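Local coordinates for broad specificity aminotransferase (Leishmania mexicana, PDB 4WB0), which catalyses transamination with broad substrate specificity, using pyridoxal 5'-phosphate as cofactor, as a homodimeric aminotransferase, at the interface of chains B and A. Numbering follows the deposited sequence. Chains: chain A, Broad specificity aminotransferase; chain B, Broad specificity aminotransferase.

The interface of chains B and A. Residues chain B 291, 294; chain A 21, 117, 143, 146-147, 150.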
loop_
_atom_site.group_PDB
_atom_site.type_symbol
_atom_site.label_atom_id
_atom_site.label_comp_id
_atom_site.label_asym_id
_atom_site.label_seq_id
_atom_site.Cartn_x
_atom_site.Cartn_y
_atom_site.Cartn_z
ATOM N N LEU B 291 9.200 3.058 -7.937
ATOM C CA LEU B 291 7.857 2.512 -8.130
ATOM C C LEU B 291 7.065 2.642 -6.842
ATOM O O LEU B 291 5.875 2.950 -6.848
ATOM C CB LEU B 291 7.923 1.038 -8.557
ATOM C CG LEU B 291 8.344 0.867 -10.031
ATOM C CD1 LEU B 291 8.614 -0.621 -10.289
ATOM C CD2 LEU B 291 7.268 1.348 -10.962
ATOM N N ALA B 294 6.159 6.500 -5.883
ATOM C CA ALA B 294 5.045 7.072 -6.597
ATOM C C ALA B 294 3.675 6.445 -6.336
ATOM O O ALA B 294 2.658 6.953 -6.866
ATOM C CB ALA B 294 5.329 7.038 -8.094
ATOM N N ARG A 21 17.276 4.353 -11.684
ATOM C CA ARG A 21 16.468 5.550 -11.638
ATOM C C ARG A 21 17.079 6.511 -10.642
ATOM O O ARG A 21 17.211 6.192 -9.462
ATOM C CB ARG A 21 15.016 5.221 -11.285
ATOM C CG ARG A 21 14.154 5.094 -12.526
ATOM C CD ARG A 21 12.718 4.806 -12.161
ATOM N NE ARG A 21 11.838 4.642 -13.317
ATOM C CZ ARG A 21 10.513 4.497 -13.233
ATOM N NH1 ARG A 21 9.908 4.508 -12.050
ATOM N NH2 ARG A 21 9.781 4.349 -14.335
ATOM N N SER A 117 -2.100 8.935 -5.513
ATOM C CA SER A 117 -1.901 8.043 -6.653
ATOM C C SER A 117 -3.245 7.465 -7.107
ATOM O O SER A 117 -3.568 7.476 -8.290
ATOM C CB SER A 117 -0.910 6.916 -6.319
ATOM O OG SER A 117 -1.373 6.091 -5.263
ATOM N N ASN A 143 7.343 14.908 -5.284
ATOM C CA ASN A 143 6.649 13.646 -5.494
ATOM C C ASN A 143 5.306 13.828 -6.201
ATOM O O ASN A 143 4.772 12.864 -6.779
ATOM C CB ASN A 143 6.440 12.899 -4.154
ATOM C CG ASN A 143 6.341 11.370 -4.332
ATOM O OD1 ASN A 143 6.815 10.812 -5.328
ATOM N ND2 ASN A 143 5.732 10.691 -3.353
ATOM N N SER A 146 6.034 13.009 -9.727
ATOM C CA SER A 146 6.231 11.571 -9.889
ATOM C C SER A 146 4.931 10.798 -9.878
ATOM O O SER A 146 4.736 9.864 -10.676
ATOM C CB SER A 146 7.114 11.003 -8.780
ATOM O OG SER A 146 8.268 11.801 -8.654
ATOM N N ILE A 147 4.058 11.163 -8.944
ATOM C CA ILE A 147 2.822 10.418 -8.743
ATOM C C ILE A 147 1.911 10.564 -9.977
ATOM O O ILE A 147 1.394 9.604 -10.525
ATOM C CB ILE A 147 2.072 10.906 -7.451
ATOM C CG1 ILE A 147 2.817 10.501 -6.172
ATOM C CG2 ILE A 147 0.704 10.307 -7.374
ATOM C CD1 ILE A 147 2.391 11.300 -4.949
ATOM N N ALA A 150 3.343 8.902 -13.079
ATOM C CA ALA A 150 3.219 7.451 -12.998
ATOM C C ALA A 150 1.760 6.997 -13.154
ATOM O O ALA A 150 1.511 5.912 -13.664
ATOM C CB ALA A 150 3.797 6.945 -11.699
HETATM O O HOH W 1 1.182 7.119 -9.179
#
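B:Ala294 and A:Ala150 meet methyl to methyl, their CB atoms 3.9 Å apart, at the apolar centre of this stretch of the dimer interface. B:Ala294 follows directly on helix 281-293 of chain B and rests against helix 142-151 of chain A. The partner hides 74 Å² of its surface, more than half of the 129 Å² buried in this patch, and a side chain as short as alanine lets the end of one helix approach the flank of the other closely. Its CB also lies 3.9 Å from the carbonyl oxygen O of A:Ser146, a van der Waals approach to the helix backbone. The A:Ser146 side chain turns away, leaving its carbonyl oxygen to face the methyl; the small size of serine probably helps.

One turn before A:Ala150 on the same helix, A:Ile147 sits alongside the B:Ala294 backbone. Its CG1 is anti to the carbonyl carbon, beside the backbone N (chi1 -70°), which turns that branch towards B:Ala294 and brings it to 3.6 Å from the carbonyl oxygen O. The CG2 methyl approaches the same oxygen, so the beta-branched side chain presents both arms to the peptide group. From helix 111-123, the small A:Ser117 brings its CB to the oxygen's flank, 3.6 Å from O of B:Ala294.

Flanked by carbons of A:Ile147 and A:Ser117, this carbonyl also has a polar partner. Water 1 lies 2.7 Å from O of B:Ala294 and 2.8 Å from O of A:Ile147, bridging two backbone acceptors, as a water with two hydrogens to donate can. At the rim, NH1 of the A:Arg21 guanidinium passes beside the CG–CD2 flank of B:Leu291, a loose approach of 4.3 Å from CD2. Arginine suits this border because its long, nearly extended chain reaches over from a loop while its charged tip can remain hydrated.

The patch thus joins the subunits by the close fit of small apolar groups and a bridging water, a small contribution to the homodimer in which the enzyme works.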